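Local atomic coordinates of putative alpha-N-acetylgalactosaminidase (PDB entry 3CC1), a protein that probably hydrolyses terminal alpha-linked N-acetylgalactosamine from glycoconjugates, as a glycosidase of the alpha-galactosidase family built on a TIM-barrel domain and a C-terminal beta sandwich. Residues A[40-45]-A[327-332]; A[121-126]-A[135-140]; A[267-272]-A[310-315]; A[277-282]-A[289-294]. One frame throughout, in Å; residues are numbered along the deposited sequence. Where two conformers were deposited one is given.

Contact 1: residues A[40-45]-A[327-332]; sequences NHLKKY and WTLSLL
The chain leaving helix 28-41 comes up against the end of helix 326-332 with well-separated backbones, the closest approach being 7.4 Å between Leu42 CA and Leu332 CA. Three leucines fill the gap. Leu42 is the first residue to abandon helical geometry, and with CG anti to its carbonyl carbon (chi1 -62°) it sends CD2 across to the partner helix. There this one methyl meets two residues a turn apart, lying 3.6 Å from Leu329 CD1 and 3.7 Å from Leu332 CB. Leu329, with CG anti to its backbone N (chi1 178°), brings CD1 to it, and the two side chains cross obliquely; His41 CB approaches the same Leu329 CD1 more loosely, at 4.3 Å. Beyond Leu42 the chain tightens into a short 3-10 turn held by Tyr45 N to Leu42 O, 2.9 Å. Leu332 O, which Tyr45 CB approaches, accepts from Trp47 NE1. Tyr37 touches both Leu42 and Leu329, and Phe317 of strand 315-317 lies against Leu332. Mainly apolar, without polar bonds between the two segments, the contact joins helical elements that follow strands 14-17 and 315-317, neighbours in the parallel sheet, consistent with first and last barrel helices meeting where a TIM barrel closes.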
loop_
_atom_site.group_PDB
_atom_site.type_symbol
_atom_site.label_atom_id
_atom_site.label_comp_id
_atom_site.label_asym_id
_atom_site.label_seq_id
_atom_site.Cartn_x
_atom_site.Cartn_y
_atom_site.Cartn_z
ATOM N N ASN A 40 20.549 30.048 -28.408
ATOM C CA ASN A 40 19.868 31.283 -28.778
ATOM C C ASN A 40 18.815 31.715 -27.761
ATOM O O ASN A 40 18.579 32.888 -27.600
ATOM C CB ASN A 40 19.221 31.142 -30.150
ATOM C CG ASN A 40 20.248 31.191 -31.291
ATOM O OD1 ASN A 40 21.251 31.909 -31.213
ATOM N ND2 ASN A 40 19.980 30.463 -32.371
ATOM N N HIS A 41 18.156 30.773 -27.092
ATOM C CA HIS A 41 17.002 31.127 -26.251
ATOM C C HIS A 41 17.136 30.761 -24.774
ATOM O O HIS A 41 16.406 31.306 -23.939
ATOM C CB HIS A 41 15.726 30.424 -26.761
ATOM C CG HIS A 41 15.360 30.771 -28.156
ATOM N ND1 HIS A 41 15.581 29.909 -29.214
ATOM C CD2 HIS A 41 14.829 31.892 -28.688
ATOM C CE1 HIS A 41 15.192 30.490 -30.336
ATOM N NE2 HIS A 41 14.737 31.694 -30.044
ATOM N N LEU A 42 18.030 29.829 -24.458
ATOM C CA LEU A 42 17.997 29.174 -23.157
ATOM C C LEU A 42 19.291 29.301 -22.332
ATOM O O LEU A 42 19.264 29.246 -21.107
ATOM C CB LEU A 42 17.633 27.692 -23.348
ATOM C CG LEU A 42 16.272 27.318 -23.955
ATOM C CD1 LEU A 42 16.151 25.770 -24.130
ATOM C CD2 LEU A 42 15.087 27.880 -23.134
ATOM N N LYS A 43 20.413 29.490 -23.013
ATOM C CA LYS A 43 21.720 29.446 -22.394
ATOM C C LYS A 43 21.782 30.458 -21.235
ATOM O O LYS A 43 22.322 30.204 -20.169
ATOM C CB LYS A 43 22.807 29.753 -23.451
ATOM C CG LYS A 43 24.210 29.782 -22.922
ATOM C CD LYS A 43 25.239 29.831 -24.065
ATOM C CE LYS A 43 25.180 31.149 -24.843
ATOM N NZ LYS A 43 26.158 31.146 -25.987
ATOM N N LYS A 44 21.176 31.598 -21.449
ATOM C CA LYS A 44 21.295 32.689 -20.479
ATOM C C LYS A 44 20.554 32.348 -19.167
ATOM O O LYS A 44 20.792 32.950 -18.138
ATOM C CB LYS A 44 20.790 33.996 -21.087
ATOM C CG LYS A 44 19.279 34.085 -21.287
ATOM C CD LYS A 44 18.808 35.511 -21.641
ATOM C CE LYS A 44 18.240 36.220 -20.406
ATOM N NZ LYS A 44 17.647 37.585 -20.644
ATOM N N TYR A 45 19.689 31.353 -19.206
ATOM C CA TYR A 45 18.901 30.957 -18.020
ATOM C C TYR A 45 19.526 29.762 -17.293
ATOM O O TYR A 45 19.004 29.331 -16.284
ATOM C CB TYR A 45 17.471 30.594 -18.399
ATOM C CG TYR A 45 16.711 31.763 -18.905
ATOM C CD1 TYR A 45 16.169 32.684 -18.025
ATOM C CD2 TYR A 45 16.566 31.975 -20.253
ATOM C CE1 TYR A 45 15.499 33.781 -18.478
ATOM C CE2 TYR A 45 15.902 33.052 -20.716
ATOM C CZ TYR A 45 15.384 33.956 -19.826
ATOM O OH TYR A 45 14.715 35.026 -20.323
ATOM N N TRP A 327 4.132 28.842 -24.990
ATOM C CA TRP A 327 3.884 28.204 -23.694
ATOM C C TRP A 327 5.091 27.375 -23.238
ATOM O O TRP A 327 5.566 27.504 -22.110
ATOM C CB TRP A 327 2.622 27.310 -23.721
ATOM C CG TRP A 327 2.555 26.366 -22.554
ATOM C CD1 TRP A 327 2.992 25.072 -22.531
ATOM C CD2 TRP A 327 2.067 26.642 -21.243
ATOM N NE1 TRP A 327 2.801 24.537 -21.303
ATOM C CE2 TRP A 327 2.240 25.469 -20.484
ATOM C CE3 TRP A 327 1.508 27.767 -20.630
ATOM C CZ2 TRP A 327 1.865 25.378 -19.149
ATOM C CZ3 TRP A 327 1.144 27.684 -19.304
ATOM C CH2 TRP A 327 1.318 26.491 -18.575
ATOM N N THR A 328 5.585 26.511 -24.106
ATOM C CA THR A 328 6.669 25.582 -23.691
ATOM C C THR A 328 7.961 26.340 -23.350
ATOM O O THR A 328 8.629 26.055 -22.352
ATOM C CB THR A 328 6.898 24.456 -24.729
ATOM O OG1 THR A 328 5.657 23.789 -24.968
ATOM C CG2 THR A 328 7.955 23.412 -24.234
ATOM N N LEU A 329 8.272 27.351 -24.139
ATOM C CA LEU A 329 9.461 28.154 -23.917
ATOM C C LEU A 329 9.350 28.904 -22.581
ATOM O O LEU A 329 10.341 29.080 -21.852
ATOM C CB LEU A 329 9.685 29.147 -25.099
ATOM C CG LEU A 329 10.902 30.065 -24.910
ATOM C CD1 LEU A 329 12.174 29.234 -24.736
ATOM C CD2 LEU A 329 11.066 31.056 -26.035
ATOM N N SER A 330 8.141 29.328 -22.249
ATOM C CA SER A 330 7.916 30.075 -20.997
ATOM C C SER A 330 8.134 29.173 -19.777
ATOM O O SER A 330 8.596 29.647 -18.762
ATOM C CB SER A 330 6.518 30.707 -20.970
ATOM O OG SER A 330 5.534 29.721 -20.637
ATOM N N LEU A 331 7.876 27.855 -19.902
ATOM C CA LEU A 331 8.200 26.912 -18.826
ATOM C C LEU A 331 9.692 26.803 -18.546
ATOM O O LEU A 331 10.101 26.334 -17.464
ATOM C CB LEU A 331 7.705 25.487 -19.149
ATOM C CG LEU A 331 6.235 25.144 -19.243
ATOM C CD1 LEU A 331 6.082 23.596 -19.359
ATOM C CD2 LEU A 331 5.427 25.620 -18.111
ATOM N N LEU A 332 10.506 27.201 -19.525
ATOM C CA LEU A 332 11.969 27.002 -19.464
ATOM C C LEU A 332 12.737 28.236 -19.054
ATOM O O LEU A 332 13.939 28.175 -18.767
ATOM C CB LEU A 332 12.492 26.525 -20.819
ATOM C CG LEU A 332 11.804 25.265 -21.401
ATOM C CD1 LEU A 332 12.499 24.806 -22.710
ATOM C CD2 LEU A 332 11.749 24.166 -20.374
#

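Contact 2: residues A[121-126]-A[135-140]; sequences QAVYEN and TAREIA
Helix 120-125 and the short, weakly bonded helix 136-139 meet through small residues on one side and a long polar arm on the other. The tight side is built from small side chains: Ala136 CB sits 3.3 Å from Ala122 O, and Val123 CG2 presses on Ala140 CB at 3.4 Å, closer than carbons usually come. Ile118 of strand 118-119 backs Val123, Ala136 and Ala140. Toward solvent the contact changes character. Exposed Arg137, extended from CG to NE, lays its guanidinium along the last turn of helix 120-125. Its NE gives a nearly straight bond to Val123 O (2.8 Å, 171°) in the guanidinium plane, whereas NH2 reaches Tyr124 O at 2.7 Å in a bent bond, from above the carbonyl plane. Asn126, whose positive phi closes that helix in a Schellman motif, points its amide oxygen back: OD1 takes Thr135 OG1 at 2.6 Å and, along its C=O axis, Arg137 N at 3.3 Å. The ring of Tyr124 meets Phe69 of the second subunit edge-to-face. A cationic group bound to carbonyls at a helix C-terminus would probably be stabilised by the partial negative charge there, and so help fix the end of helix 120-125.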
loop_
_atom_site.group_PDB
_atom_site.type_symbol
_atom_site.label_atom_id
_atom_site.label_comp_id
_atom_site.label_asym_id
_atom_site.label_seq_id
_atom_site.Cartn_x
_atom_site.Cartn_y
_atom_site.Cartn_z
ATOM N N GLN A 121 30.303 -7.755 -28.690
ATOM C CA GLN A 121 31.023 -7.784 -29.953
ATOM C C GLN A 121 32.553 -7.784 -29.735
ATOM O O GLN A 121 33.289 -8.454 -30.470
ATOM C CB GLN A 121 30.598 -6.594 -30.783
ATOM C CG GLN A 121 31.180 -6.593 -32.186
ATOM C CD GLN A 121 30.567 -5.458 -33.032
ATOM O OE1 GLN A 121 29.365 -5.395 -33.208
ATOM N NE2 GLN A 121 31.406 -4.582 -33.547
ATOM N N ALA A 122 33.005 -7.057 -28.707
ATOM C CA ALA A 122 34.403 -7.078 -28.292
ATOM C C ALA A 122 34.768 -8.448 -27.741
ATOM O O ALA A 122 35.850 -8.959 -27.973
ATOM C CB ALA A 122 34.684 -5.968 -27.261
ATOM N N VAL A 123 33.853 -9.063 -27.028
ATOM C CA VAL A 123 34.136 -10.369 -26.420
ATOM C C VAL A 123 34.254 -11.391 -27.551
ATOM O O VAL A 123 35.191 -12.177 -27.606
ATOM C CB VAL A 123 33.097 -10.734 -25.332
ATOM C CG1 VAL A 123 33.291 -12.167 -24.885
ATOM C CG2 VAL A 123 33.190 -9.747 -24.132
ATOM N N TYR A 124 33.315 -11.327 -28.501
ATOM C CA TYR A 124 33.345 -12.191 -29.695
ATOM C C TYR A 124 34.668 -12.072 -30.424
ATOM O O TYR A 124 35.285 -13.063 -30.763
ATOM C CB TYR A 124 32.226 -11.801 -30.663
ATOM C CG TYR A 124 32.318 -12.400 -32.063
ATOM C CD1 TYR A 124 32.207 -13.766 -32.281
ATOM C CD2 TYR A 124 32.458 -11.576 -33.174
ATOM C CE1 TYR A 124 32.268 -14.287 -33.572
ATOM C CE2 TYR A 124 32.529 -12.082 -34.444
ATOM C CZ TYR A 124 32.425 -13.429 -34.642
ATOM O OH TYR A 124 32.496 -13.899 -35.936
ATOM N N GLU A 125 35.099 -10.839 -30.635
ATOM C CA GLU A 125 36.265 -10.567 -31.468
ATOM C C GLU A 125 37.527 -10.743 -30.643
ATOM O O GLU A 125 38.622 -10.736 -31.162
ATOM C CB GLU A 125 36.225 -9.142 -32.025
ATOM C CG GLU A 125 35.152 -8.899 -33.120
ATOM C CD GLU A 125 35.167 -7.463 -33.707
ATOM O OE1 GLU A 125 36.197 -6.775 -33.556
ATOM O OE2 GLU A 125 34.149 -6.995 -34.299
ATOM N N ASN A 126 37.355 -10.896 -29.345
ATOM C CA ASN A 126 38.451 -10.938 -28.397
ATOM C C ASN A 126 39.369 -9.729 -28.513
ATOM O O ASN A 126 40.590 -9.843 -28.523
ATOM C CB ASN A 126 39.255 -12.228 -28.532
ATOM C CG ASN A 126 40.077 -12.519 -27.281
ATOM O OD1 ASN A 126 39.704 -12.152 -26.174
ATOM N ND2 ASN A 126 41.202 -13.173 -27.465
ATOM N N THR A 135 42.761 -9.239 -23.021
ATOM C CA THR A 135 41.730 -9.088 -24.023
ATOM C C THR A 135 40.336 -9.087 -23.417
ATOM O O THR A 135 40.146 -9.418 -22.254
ATOM C CB THR A 135 41.733 -10.251 -24.989
ATOM O OG1 THR A 135 41.406 -11.460 -24.270
ATOM C CG2 THR A 135 43.084 -10.399 -25.672
ATOM N N ALA A 136 39.358 -8.768 -24.258
ATOM C CA ALA A 136 37.985 -8.651 -23.826
ATOM C C ALA A 136 37.506 -9.916 -23.151
ATOM O O ALA A 136 36.806 -9.862 -22.143
ATOM C CB ALA A 136 37.044 -8.280 -25.006
ATOM N N ARG A 137 37.871 -11.060 -23.695
ATOM C CA ARG A 137 37.416 -12.323 -23.126
ATOM C C ARG A 137 37.978 -12.554 -21.749
ATOM O O ARG A 137 37.389 -13.282 -20.951
ATOM C CB ARG A 137 37.773 -13.502 -24.016
ATOM C CG ARG A 137 37.026 -13.466 -25.319
ATOM C CD ARG A 137 37.355 -14.663 -26.198
ATOM N NE ARG A 137 36.585 -14.559 -27.428
ATOM C CZ ARG A 137 36.516 -15.510 -28.339
ATOM N NH1 ARG A 137 37.176 -16.644 -28.153
ATOM N NH2 ARG A 137 35.777 -15.339 -29.424
ATOM N N GLU A 138 39.113 -11.940 -21.465
ATOM C CA GLU A 138 39.791 -12.166 -20.194
ATOM C C GLU A 138 39.281 -11.272 -19.079
ATOM O O GLU A 138 39.623 -11.478 -17.924
ATOM C CB GLU A 138 41.293 -11.979 -20.356
ATOM C CG GLU A 138 41.875 -13.017 -21.271
ATOM C CD GLU A 138 43.370 -12.819 -21.562
ATOM O OE1 GLU A 138 43.806 -11.721 -21.946
ATOM O OE2 GLU A 138 44.110 -13.801 -21.412
ATOM N N ILE A 139 38.472 -10.282 -19.442
ATOM C CA ILE A 139 37.958 -9.327 -18.477
ATOM C C ILE A 139 36.434 -9.318 -18.400
ATOM O O ILE A 139 35.902 -8.771 -17.458
ATOM C CB ILE A 139 38.516 -7.880 -18.677
ATOM C CG1 ILE A 139 37.984 -7.224 -19.965
ATOM C CG2 ILE A 139 40.048 -7.885 -18.633
ATOM C CD1 ILE A 139 38.042 -5.604 -19.964
ATOM N N ALA A 140 35.737 -9.924 -19.362
ATOM C CA ALA A 140 34.278 -9.897 -19.394
ATOM C C ALA A 140 33.697 -10.874 -18.391
ATOM O O ALA A 140 34.284 -11.895 -18.027
ATOM C CB ALA A 140 33.707 -10.188 -20.814
#

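Contact 3: residues A[267-272]-A[310-315]; sequences GHWPDC and ICHSPL. Unlike the reference sequence in segment 310-315: His312 (reference Arg).
Cys311 opens the contact at the end of helix 298-310. Its SG, in the crowded position between backbone N and carbonyl carbon (chi1 81°), lies 3.7 Å from Cys272 SG, close but far too long for a disulfide, and also touches Pro270 CG. The same proline atom rests only 3.1 Å from Cys311 O, so the pyrrolidine ring is wedged against the last helical turn. His312 ends that helix with positive phi in a Schellman motif, turning the chain toward strand 315-317. Its CB meets Trp269 CE3 at 3.7 Å, and the two rings stand obliquely, their planes 57° apart. Asn341 O binds His312 ND1, while His312 O, pressed against Trp269 CB at 3.4 Å, is buried with no polar partner. An alanine in place of Trp269 would remove the indole that touches His312 CB and also Leu7 and Pro12, and would probably loosen the join between these loops. Such helix-to-strand connections are the recurring links of a TIM barrel, and this one leads into the barrel strand beside 14-17. At Ser313 the hydroxyl turns anti to the backbone N, and OG receives Cys272 N at 3.0 Å in a nearly straight bond (166°), the one hydrogen bond that links the two segments. Ser313 CA meanwhile directs its hydrogen at Pro270 O, 3.1 Å away. Pro314 follows with CD lying near that same oxygen and 4.0 Å from Trp269 CB.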
loop_
_atom_site.group_PDB
_atom_site.type_symbol
_atom_site.label_atom_id
_atom_site.label_comp_id
_atom_site.label_asym_id
_atom_site.label_seq_id
_atom_site.Cartn_x
_atom_site.Cartn_y
_atom_site.Cartn_z
ATOM N N GLY A 267 24.410 10.838 -1.669
ATOM C CA GLY A 267 24.817 12.236 -1.868
ATOM C C GLY A 267 24.787 12.636 -3.328
ATOM O O GLY A 267 25.695 13.306 -3.821
ATOM N N HIS A 268 23.745 12.208 -4.025
ATOM C CA HIS A 268 23.502 12.628 -5.398
ATOM C C HIS A 268 22.140 13.252 -5.507
ATOM O O HIS A 268 21.315 13.109 -4.618
ATOM C CB HIS A 268 23.662 11.437 -6.360
ATOM C CG HIS A 268 25.085 10.972 -6.485
ATOM N ND1 HIS A 268 25.551 9.817 -5.889
ATOM C CD2 HIS A 268 26.158 11.546 -7.081
ATOM C CE1 HIS A 268 26.845 9.693 -6.130
ATOM N NE2 HIS A 268 27.238 10.728 -6.854
ATOM N N TRP A 269 21.914 13.986 -6.570
ATOM C CA TRP A 269 20.590 14.599 -6.792
ATOM C C TRP A 269 19.646 13.471 -7.074
ATOM O O TRP A 269 20.062 12.473 -7.644
ATOM C CB TRP A 269 20.529 15.507 -8.038
ATOM C CG TRP A 269 21.645 16.418 -8.201
ATOM C CD1 TRP A 269 22.624 16.384 -9.172
ATOM C CD2 TRP A 269 21.922 17.510 -7.388
ATOM N NE1 TRP A 269 23.507 17.414 -8.981
ATOM C CE2 TRP A 269 23.093 18.119 -7.884
ATOM C CE3 TRP A 269 21.300 18.047 -6.275
ATOM C CZ2 TRP A 269 23.635 19.229 -7.310
ATOM C CZ3 TRP A 269 21.843 19.148 -5.721
ATOM C CH2 TRP A 269 22.993 19.718 -6.228
ATOM N N PRO A 270 18.365 13.658 -6.739
ATOM C CA PRO A 270 17.350 12.733 -7.222
ATOM C C PRO A 270 17.003 13.012 -8.682
ATOM O O PRO A 270 16.597 14.142 -9.049
ATOM C CB PRO A 270 16.147 13.032 -6.325
ATOM C CG PRO A 270 16.326 14.555 -6.023
ATOM C CD PRO A 270 17.798 14.776 -5.954
ATOM N N ASP A 271 17.116 11.979 -9.491
ATOM C CA ASP A 271 16.701 12.061 -10.860
ATOM C C ASP A 271 15.262 11.598 -11.036
ATOM O O ASP A 271 14.979 10.405 -10.938
ATOM C CB ASP A 271 17.626 11.224 -11.738
ATOM C CG ASP A 271 17.377 11.474 -13.237
ATOM O OD1 ASP A 271 16.526 12.350 -13.595
ATOM O OD2 ASP A 271 18.034 10.794 -14.062
ATOM N N CYS A 272 14.378 12.553 -11.338
ATOM C CA CYS A 272 12.946 12.286 -11.459
ATOM C C CYS A 272 12.540 11.906 -12.871
ATOM O O CYS A 272 11.432 11.440 -13.114
ATOM C CB CYS A 272 12.132 13.489 -10.992
ATOM S SG CYS A 272 12.321 13.757 -9.208
ATOM N N ILE A 310 11.641 21.708 -6.785
ATOM C CA ILE A 310 11.729 21.763 -5.327
ATOM C C ILE A 310 12.592 20.635 -4.775
ATOM O O ILE A 310 13.148 20.766 -3.693
ATOM C CB ILE A 310 10.322 21.734 -4.676
ATOM C CG1 ILE A 310 10.355 22.354 -3.262
ATOM C CG2 ILE A 310 9.765 20.301 -4.630
ATOM C CD1 ILE A 310 10.036 23.800 -3.225
ATOM N N CYS A 311 12.783 19.552 -5.530
ATOM C CA CYS A 311 13.659 18.486 -5.025
ATOM C C CYS A 311 15.090 18.445 -5.638
ATOM O O CYS A 311 15.898 17.576 -5.305
ATOM C CB CYS A 311 12.952 17.133 -5.067
ATOM S SG CYS A 311 12.973 16.361 -6.626
ATOM N N HIS A 312 15.412 19.433 -6.474
ATOM C CA HIS A 312 16.744 19.534 -7.115
ATOM C C HIS A 312 17.003 18.416 -8.137
ATOM O O HIS A 312 18.114 17.941 -8.265
ATOM C CB HIS A 312 17.863 19.509 -6.073
ATOM C CG HIS A 312 17.963 20.746 -5.228
ATOM N ND1 HIS A 312 18.011 22.013 -5.763
ATOM C CD2 HIS A 312 18.095 20.900 -3.889
ATOM C CE1 HIS A 312 18.143 22.895 -4.791
ATOM N NE2 HIS A 312 18.216 22.245 -3.645
ATOM N N SER A 313 15.985 18.006 -8.879
ATOM C CA SER A 313 16.204 17.050 -9.940
ATOM C C SER A 313 16.978 17.738 -11.092
ATOM O O SER A 313 16.720 18.930 -11.400
ATOM C CB SER A 313 14.856 16.522 -10.463
ATOM O OG SER A 313 15.023 15.501 -11.460
ATOM N N PRO A 314 17.888 17.003 -11.751
ATOM C CA PRO A 314 18.315 17.511 -13.051
ATOM C C PRO A 314 17.126 17.837 -13.917
ATOM O O PRO A 314 16.090 17.209 -13.801
ATOM C CB PRO A 314 19.111 16.357 -13.669
ATOM C CG PRO A 314 19.450 15.469 -12.562
ATOM C CD PRO A 314 18.482 15.693 -11.438
ATOM N N LEU A 315 17.292 18.843 -14.757
ATOM C CA LEU A 315 16.269 19.299 -15.682
ATOM C C LEU A 315 16.767 19.011 -17.087
ATOM O O LEU A 315 17.538 19.787 -17.640
ATOM C CB LEU A 315 16.012 20.821 -15.513
ATOM C CG LEU A 315 15.500 21.271 -14.133
ATOM C CD1 LEU A 315 15.199 22.834 -14.082
ATOM C CD2 LEU A 315 14.281 20.450 -13.659
#

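Contact 4: residues A[277-282]-A[289-294]; sequences LGHIGI and GGDRWT
Strands 279-280 and 292-293 form a two-stranded antiparallel hairpin. Ile280 and Arg292 form its hydrogen-bonded pair, Ile280 N reaching Arg292 O at 2.9 Å and Arg292 N returning to Ile280 O at 3.0 Å; Thr294 N to Gly278 O extends the pairing. On the face bearing His279 and Trp293, Gly278 CA lies over the indole, 3.8 Å from the centroid of its six-membered ring in a CH-pi contact. His279, with CG anti to the backbone N, directs NE2 in its ring plane to the syn lone pair of Asp291 OD1, 2.5 Å away. Asp323 takes His279 ND1, so two carboxylates hold the imidazole and would probably favour its protonated form; a triethylene glycol molecule lies beside it. On the other face the Arg292 guanidinium covers Ile280 CD1, while NH1 binds Gly290 O at 2.9 Å and NH2 makes a salt bridge with Asp245. An alanine in place of Arg292 would lose these bonds and the cover over Ile280, and would probably loosen the loop around Gly289 and Gly290. Outermost, a water donates to Ile282 O at 2.8 Å and to Asp291 OD2 at 2.5 Å.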
loop_
_atom_site.group_PDB
_atom_site.type_symbol
_atom_site.label_atom_id
_atom_site.label_comp_id
_atom_site.label_asym_id
_atom_site.label_seq_id
_atom_site.Cartn_x
_atom_site.Cartn_y
_atom_site.Cartn_z
ATOM N N LEU A 277 8.129 17.200 -22.603
ATOM C CA LEU A 277 7.456 18.429 -22.940
ATOM C C LEU A 277 7.587 18.730 -24.417
ATOM O O LEU A 277 8.506 18.252 -25.094
ATOM C CB LEU A 277 8.069 19.574 -22.122
ATOM C CG LEU A 277 7.906 19.594 -20.600
ATOM C CD1 LEU A 277 8.707 20.732 -19.991
ATOM C CD2 LEU A 277 6.450 19.649 -20.193
ATOM N N GLY A 278 6.644 19.524 -24.921
ATOM C CA GLY A 278 6.663 19.933 -26.314
ATOM C C GLY A 278 6.527 18.755 -27.243
ATOM O O GLY A 278 5.768 17.856 -26.994
ATOM N N HIS A 279 7.275 18.806 -28.341
ATOM C CA HIS A 279 7.204 17.816 -29.425
ATOM C C HIS A 279 8.146 16.624 -29.169
ATOM O O HIS A 279 9.377 16.733 -29.195
ATOM C CB HIS A 279 7.496 18.506 -30.763
ATOM C CG HIS A 279 7.212 17.659 -31.979
ATOM N ND1 HIS A 279 7.706 17.982 -33.226
ATOM C CD2 HIS A 279 6.509 16.512 -32.140
ATOM C CE1 HIS A 279 7.299 17.077 -34.108
ATOM N NE2 HIS A 279 6.580 16.167 -33.474
ATOM N N ILE A 280 7.518 15.486 -28.920
ATOM C CA ILE A 280 8.188 14.264 -28.506
ATOM C C ILE A 280 7.667 13.109 -29.335
ATOM O O ILE A 280 6.688 13.259 -30.056
ATOM C CB ILE A 280 7.989 13.981 -26.964
ATOM C CG1 ILE A 280 6.509 13.891 -26.592
ATOM C CG2 ILE A 280 8.686 15.039 -26.120
ATOM C CD1 ILE A 280 6.224 13.711 -25.073
ATOM N N GLY A 281 8.337 11.962 -29.237
ATOM C CA GLY A 281 7.891 10.736 -29.859
ATOM C C GLY A 281 8.077 10.685 -31.361
ATOM O O GLY A 281 7.397 9.924 -32.043
ATOM N N ILE A 282 9.000 11.497 -31.882
ATOM C CA ILE A 282 9.191 11.625 -33.339
ATOM C C ILE A 282 9.704 10.302 -33.914
ATOM O O ILE A 282 9.158 9.793 -34.885
ATOM C CB ILE A 282 10.082 12.830 -33.704
ATOM C CG1 ILE A 282 9.433 14.113 -33.183
ATOM C CG2 ILE A 282 10.293 12.960 -35.228
ATOM C CD1 ILE A 282 10.281 15.345 -33.310
ATOM N N GLY A 289 2.688 6.881 -26.759
ATOM C CA GLY A 289 2.051 7.375 -27.961
ATOM C C GLY A 289 3.038 7.439 -29.090
ATOM O O GLY A 289 4.139 6.907 -28.983
ATOM N N GLY A 290 2.627 8.065 -30.189
ATOM C CA GLY A 290 3.509 8.271 -31.320
ATOM C C GLY A 290 3.982 9.717 -31.419
ATOM O O GLY A 290 4.113 10.427 -30.429
ATOM N N ASP A 291 4.266 10.131 -32.640
ATOM C CA ASP A 291 4.711 11.485 -32.894
ATOM C C ASP A 291 3.647 12.452 -32.398
ATOM O O ASP A 291 2.511 12.437 -32.863
ATOM C CB ASP A 291 4.989 11.645 -34.381
ATOM C CG ASP A 291 5.664 12.967 -34.721
ATOM O OD1 ASP A 291 5.528 13.933 -33.976
ATOM O OD2 ASP A 291 6.342 13.042 -35.761
ATOM N N ARG A 292 4.000 13.287 -31.430
ATOM C CA ARG A 292 2.999 14.010 -30.658
ATOM C C ARG A 292 3.520 15.223 -29.936
ATOM O O ARG A 292 4.724 15.388 -29.736
ATOM C CB ARG A 292 2.372 13.078 -29.628
ATOM C CG ARG A 292 3.248 12.750 -28.416
ATOM C CD ARG A 292 2.687 11.587 -27.605
ATOM N NE ARG A 292 3.555 11.199 -26.480
ATOM C CZ ARG A 292 4.587 10.367 -26.573
ATOM N NH1 ARG A 292 4.901 9.845 -27.735
ATOM N NH2 ARG A 292 5.308 10.050 -25.505
ATOM N N TRP A 293 2.564 16.070 -29.566
ATOM C CA TRP A 293 2.723 17.028 -28.501
ATOM C C TRP A 293 2.518 16.288 -27.181
ATOM O O TRP A 293 1.741 15.338 -27.100
ATOM C CB TRP A 293 1.694 18.144 -28.595
ATOM C CG TRP A 293 2.134 19.350 -27.925
ATOM C CD1 TRP A 293 1.690 19.872 -26.712
ATOM C CD2 TRP A 293 3.123 20.247 -28.409
ATOM N NE1 TRP A 293 2.360 21.054 -26.441
ATOM C CE2 TRP A 293 3.248 21.296 -27.465
ATOM C CE3 TRP A 293 3.914 20.270 -29.544
ATOM C CZ2 TRP A 293 4.147 22.346 -27.645
ATOM C CZ3 TRP A 293 4.794 21.329 -29.724
ATOM C CH2 TRP A 293 4.917 22.330 -28.784
ATOM N N THR A 294 3.234 16.727 -26.156
ATOM C CA THR A 294 3.114 16.121 -24.839
ATOM C C THR A 294 1.678 15.891 -24.431
ATOM O O THR A 294 0.831 16.712 -24.645
ATOM C CB THR A 294 3.845 16.925 -23.745
ATOM O OG1 THR A 294 3.711 16.227 -22.504
ATOM C CG2 THR A 294 3.299 18.320 -23.602
HETATM O O HOH W 1 7.364 10.954 -36.727
#

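Overall arrangement
Contact 1 brings together residues almost 290 positions apart, and the other three are nested within the loop it closes: contact 2 comes first along the chain, then contact 3, which encloses contact 4. Contacts 1, 3 and 4 cluster, their centres 19 to 24 Å apart, around helix 298-310, which ends in contact 3 and is packed against by side chains of contacts 1 and 4. Contacts 1 and 4 touch, Thr328 against Trp293 and Leu331 against Leu277, so the hairpin rides on helix 326-332. The centre of contact 2, beside the second subunit, lies about 45 Å from that of contact 1, so this neighbour and the probable barrel closure lie on opposite sides of the chain's centre.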